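Local atomic coordinates of sulfoquinovosidase (Escherichia coli, PDB entry 5AEG), a protein that hydrolyses sulfoquinovosyl diacylglycerides and simpler sulfoquinovosides such as sulfoquinovosyl glycerol, releasing sulfoquinovose for breakdown as a source of carbon and sulfur. Residues 242-254 against 449-463. Numbering follows the deposited sequence.
Sequences LLGRQPELPDWIY and EILFFMRAGSTGSQK
Residues 242-254 meet 449-463 at two places: Gly244 lies on Lys463, their CA atoms 4.1 Å apart, and Pro250 lies on Glu449. Gly244 has positive phi, and a CB there would run into Lys463 N. Here the bent side chain of Gln462 passes at a slant over Leu243, and Leu243 CD1 is 3.9 Å from Gln462 CD. The bend, chi2 77°, turns OE1 back to accept the N-H of Gly460, at the N-cap, while NE2 bonds to the backbone of Thr496. Replacing Gln462 by an alanine is likely to leave the Gly460 N-H without this acceptor and Thr496 O without its donor, and to open a gap beside Leu243. The backbone O of Gln462 takes a nearly straight bond from Gln246 NE2 (2.8 Å): this O lies in the amide plane of Gln246, and NE2 approaches in the carbonyl plane, on a lone pair; Asn579 holds Gln246 OE1. A water donates to the carbonyls of Arg245 and Lys463. At the other end Trp252 NE1 donates to Glu449 O (2.9 Å), which sits at the indole edge, in the ring plane. Ile253 CD1 sits over one indole face, 3.6 Å above the plane and toward its rim, and also touches Leu451 CD2. Leu451, its chi1 of -174° swinging CG away from the backbone N, wedges among Leu249, Pro250 and Ile253; Leu451 CD1 is a tight 3.4 Å from Leu249 CD2. Strand 451-454 pairs in parallel with strand 401-404, so the contact lays the segment leading to strand 257-260 across a strand end and a short helix of the family 31 TIM barrel.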
# COMPACT_ATOMS: atom_id res chain seq x y z
N LEU A 242 -5.12 -17.01 -2.35
CA LEU A 242 -4.29 -17.24 -1.18
C LEU A 242 -4.40 -16.11 -0.16
O LEU A 242 -4.62 -16.33 1.01
CB LEU A 242 -2.84 -17.41 -1.60
CG LEU A 242 -1.86 -17.61 -0.43
CD1 LEU A 242 -2.20 -18.81 0.43
CD2 LEU A 242 -0.43 -17.68 -0.93
N LEU A 243 -4.25 -14.87 -0.61
CA LEU A 243 -4.16 -13.74 0.34
C LEU A 243 -5.45 -13.08 0.70
O LEU A 243 -5.55 -12.45 1.76
CB LEU A 243 -3.24 -12.69 -0.22
CG LEU A 243 -1.81 -13.07 -0.68
CD1 LEU A 243 -1.14 -11.87 -1.38
CD2 LEU A 243 -0.97 -13.58 0.44
N GLY A 244 -6.40 -13.08 -0.23
CA GLY A 244 -7.65 -12.34 -0.04
C GLY A 244 -8.00 -11.52 -1.28
O GLY A 244 -7.09 -11.16 -2.04
N ARG A 245 -9.31 -11.29 -1.46
CA ARG A 245 -9.86 -10.37 -2.43
C ARG A 245 -10.67 -9.29 -1.74
O ARG A 245 -11.27 -9.53 -0.72
CB ARG A 245 -10.74 -11.07 -3.43
CG ARG A 245 -9.93 -11.98 -4.29
CD ARG A 245 -10.66 -12.76 -5.38
NE ARG A 245 -9.78 -13.71 -6.04
CZ ARG A 245 -10.07 -14.99 -6.26
NH1 ARG A 245 -11.27 -15.46 -5.99
NH2 ARG A 245 -9.16 -15.77 -6.77
N GLN A 246 -10.65 -8.08 -2.31
CA GLN A 246 -11.32 -6.95 -1.70
C GLN A 246 -12.81 -6.95 -2.08
O GLN A 246 -13.19 -7.44 -3.10
CB GLN A 246 -10.73 -5.63 -2.27
CG GLN A 246 -9.25 -5.39 -1.89
CD GLN A 246 -8.29 -5.83 -2.96
OE1 GLN A 246 -8.26 -5.27 -4.07
NE2 GLN A 246 -7.52 -6.91 -2.66
N PRO A 247 -13.62 -6.31 -1.30
CA PRO A 247 -15.01 -6.11 -1.71
C PRO A 247 -15.16 -5.20 -2.89
O PRO A 247 -14.27 -4.36 -3.19
CB PRO A 247 -15.65 -5.46 -0.46
CG PRO A 247 -14.72 -5.71 0.66
CD PRO A 247 -13.34 -5.75 0.02
N GLU A 248 -16.30 -5.32 -3.56
CA GLU A 248 -16.76 -4.25 -4.43
C GLU A 248 -16.95 -2.95 -3.65
O GLU A 248 -17.35 -2.96 -2.51
CB GLU A 248 -18.08 -4.61 -5.11
CG GLU A 248 -17.92 -5.75 -6.09
CD GLU A 248 -19.21 -6.13 -6.82
OE1 GLU A 248 -20.28 -5.62 -6.49
OE2 GLU A 248 -19.11 -6.91 -7.74
N LEU A 249 -16.56 -1.82 -4.28
CA LEU A 249 -16.72 -0.49 -3.69
C LEU A 249 -18.19 -0.09 -3.63
O LEU A 249 -18.99 -0.43 -4.51
CB LEU A 249 -16.00 0.57 -4.53
CG LEU A 249 -14.47 0.45 -4.65
CD1 LEU A 249 -13.89 1.49 -5.60
CD2 LEU A 249 -13.84 0.64 -3.29
N PRO A 250 -18.53 0.74 -2.65
CA PRO A 250 -19.89 1.28 -2.70
C PRO A 250 -20.12 2.05 -3.93
O PRO A 250 -19.20 2.74 -4.42
CB PRO A 250 -19.99 2.15 -1.49
CG PRO A 250 -18.91 1.66 -0.55
CD PRO A 250 -17.82 1.09 -1.41
N ASP A 251 -21.37 2.01 -4.39
CA ASP A 251 -21.78 2.68 -5.63
C ASP A 251 -21.49 4.18 -5.63
O ASP A 251 -21.24 4.76 -6.66
CB ASP A 251 -23.27 2.45 -5.93
CG ASP A 251 -23.61 2.78 -7.40
OD1 ASP A 251 -23.03 2.09 -8.28
OD2 ASP A 251 -24.27 3.78 -7.65
N TRP A 252 -21.53 4.79 -4.46
CA TRP A 252 -21.41 6.24 -4.35
C TRP A 252 -19.93 6.75 -4.56
O TRP A 252 -19.70 7.95 -4.84
CB TRP A 252 -22.02 6.75 -3.03
CG TRP A 252 -21.42 6.14 -1.80
CD1 TRP A 252 -21.91 5.10 -1.09
CD2 TRP A 252 -20.22 6.57 -1.11
NE1 TRP A 252 -21.12 4.86 -0.01
CE2 TRP A 252 -20.07 5.73 -0.00
CE3 TRP A 252 -19.29 7.63 -1.30
CZ2 TRP A 252 -19.02 5.85 0.89
CZ3 TRP A 252 -18.25 7.77 -0.42
CH2 TRP A 252 -18.12 6.90 0.69
N ILE A 253 -18.97 5.85 -4.46
CA ILE A 253 -17.55 6.18 -4.76
C ILE A 253 -17.34 6.73 -6.16
O ILE A 253 -16.56 7.65 -6.35
CB ILE A 253 -16.60 4.98 -4.52
CG1 ILE A 253 -16.62 4.58 -3.04
CG2 ILE A 253 -15.17 5.38 -4.91
CD1 ILE A 253 -15.92 5.52 -2.08
N TYR A 254 -18.16 6.26 -7.09
CA TYR A 254 -18.07 6.67 -8.47
C TYR A 254 -18.74 8.00 -8.79
O TYR A 254 -18.66 8.48 -9.95
CB TYR A 254 -18.70 5.57 -9.36
CG TYR A 254 -18.16 4.22 -9.09
CD1 TYR A 254 -16.95 3.84 -9.53
CD2 TYR A 254 -18.92 3.28 -8.44
CE1 TYR A 254 -16.44 2.56 -9.25
CE2 TYR A 254 -18.44 2.02 -8.14
CZ TYR A 254 -17.18 1.68 -8.57
OH TYR A 254 -16.71 0.46 -8.27
N GLU A 449 -21.02 -0.72 1.47
CA GLU A 449 -21.74 0.52 1.71
C GLU A 449 -20.89 1.60 2.35
O GLU A 449 -21.06 2.79 2.07
CB GLU A 449 -23.00 0.30 2.62
CG GLU A 449 -24.24 -0.33 1.95
CD GLU A 449 -25.22 -0.87 3.01
OE1 GLU A 449 -25.62 -0.10 3.91
OE2 GLU A 449 -25.51 -2.09 2.98
N ILE A 450 -20.05 1.20 3.28
CA ILE A 450 -19.07 2.08 3.89
C ILE A 450 -17.68 1.78 3.31
O ILE A 450 -17.33 0.63 3.08
CB ILE A 450 -19.08 1.89 5.44
CG1 ILE A 450 -20.40 2.50 5.98
CG2 ILE A 450 -17.88 2.49 6.17
CD1 ILE A 450 -20.65 2.20 7.47
N LEU A 451 -16.91 2.84 3.11
CA LEU A 451 -15.54 2.70 2.52
C LEU A 451 -14.48 3.32 3.46
O LEU A 451 -14.48 4.55 3.71
CB LEU A 451 -15.51 3.33 1.09
CG LEU A 451 -14.11 2.98 0.55
CD1 LEU A 451 -13.89 1.61 -0.02
CD2 LEU A 451 -13.16 4.10 0.22
N PHE A 452 -13.61 2.49 3.99
CA PHE A 452 -12.43 3.00 4.71
C PHE A 452 -11.18 2.84 3.85
O PHE A 452 -11.09 1.95 2.96
CB PHE A 452 -12.25 2.40 6.11
CG PHE A 452 -12.00 0.97 6.15
CD1 PHE A 452 -10.69 0.47 6.12
CD2 PHE A 452 -13.05 0.11 6.30
CE1 PHE A 452 -10.48 -0.91 6.19
CE2 PHE A 452 -12.85 -1.24 6.32
CZ PHE A 452 -11.58 -1.76 6.30
N PHE A 453 -10.22 3.67 4.11
CA PHE A 453 -9.01 3.64 3.33
C PHE A 453 -7.81 3.71 4.26
O PHE A 453 -7.87 4.45 5.26
CB PHE A 453 -9.00 4.70 2.21
CG PHE A 453 -9.34 6.10 2.65
CD1 PHE A 453 -10.65 6.51 2.74
CD2 PHE A 453 -8.33 7.03 2.87
CE1 PHE A 453 -10.97 7.79 3.18
CE2 PHE A 453 -8.63 8.33 3.26
CZ PHE A 453 -9.96 8.70 3.40
N MET A 454 -6.75 2.98 3.89
CA MET A 454 -5.56 2.86 4.72
C MET A 454 -4.33 3.16 3.97
O MET A 454 -4.28 2.99 2.72
CB MET A 454 -5.46 1.34 5.21
CG MET A 454 -6.71 0.95 5.96
SD MET A 454 -6.52 -0.63 6.82
CE MET A 454 -5.42 -0.22 8.17
N ARG A 455 -3.27 3.56 4.68
CA ARG A 455 -1.97 3.58 4.04
C ARG A 455 -1.09 2.39 4.38
O ARG A 455 -0.47 1.84 3.52
CB ARG A 455 -1.19 4.88 4.26
CG ARG A 455 -0.77 5.28 5.66
CD ARG A 455 -0.04 6.65 5.63
NE ARG A 455 -0.03 7.11 7.04
CZ ARG A 455 0.95 7.05 7.95
NH1 ARG A 455 2.16 6.68 7.69
NH2 ARG A 455 0.70 7.38 9.19
N ALA A 456 -0.96 2.06 5.66
CA ALA A 456 -0.24 0.87 6.06
C ALA A 456 -0.90 -0.42 5.68
O ALA A 456 -2.14 -0.49 5.62
CB ALA A 456 0.03 0.90 7.57
N GLY A 457 -0.06 -1.43 5.41
CA GLY A 457 -0.50 -2.73 5.15
C GLY A 457 0.44 -3.83 5.44
O GLY A 457 1.61 -3.60 5.67
N SER A 458 -0.12 -5.05 5.45
CA SER A 458 0.69 -6.23 5.60
C SER A 458 -0.13 -7.41 5.08
O SER A 458 -1.26 -7.24 4.65
CB SER A 458 1.09 -6.47 7.08
OG SER A 458 -0.01 -6.67 7.96
N THR A 459 0.48 -8.59 5.06
CA THR A 459 -0.18 -9.80 4.59
C THR A 459 -1.58 -9.95 5.15
O THR A 459 -1.76 -9.91 6.34
CB THR A 459 0.70 -11.03 4.91
OG1 THR A 459 1.98 -10.91 4.27
CG2 THR A 459 0.00 -12.24 4.46
N GLY A 460 -2.58 -10.01 4.28
CA GLY A 460 -4.00 -10.05 4.67
C GLY A 460 -4.78 -8.77 4.42
O GLY A 460 -6.04 -8.76 4.40
N SER A 461 -4.08 -7.63 4.28
CA SER A 461 -4.75 -6.37 3.84
C SER A 461 -5.50 -6.56 2.53
O SER A 461 -6.47 -5.88 2.22
CB SER A 461 -3.70 -5.21 3.72
OG SER A 461 -3.30 -4.87 5.05
N GLN A 462 -5.06 -7.52 1.73
CA GLN A 462 -5.76 -7.88 0.52
C GLN A 462 -7.26 -8.28 0.74
O GLN A 462 -8.10 -8.06 -0.14
CB GLN A 462 -5.04 -9.02 -0.18
CG GLN A 462 -3.66 -8.73 -0.72
CD GLN A 462 -2.57 -8.70 0.32
OE1 GLN A 462 -2.77 -9.14 1.48
NE2 GLN A 462 -1.41 -8.18 -0.07
N LYS A 463 -7.55 -8.89 1.88
CA LYS A 463 -8.96 -9.19 2.27
C LYS A 463 -9.56 -8.01 3.09
O LYS A 463 -10.72 -7.61 2.90
CB LYS A 463 -9.01 -10.44 3.19
CG LYS A 463 -10.45 -10.85 3.61
CD LYS A 463 -10.37 -12.23 4.26
CE LYS A 463 -11.65 -12.73 4.95
NZ LYS A 463 -12.87 -12.16 4.34
O HOH W 1 -12.59 -8.75 1.36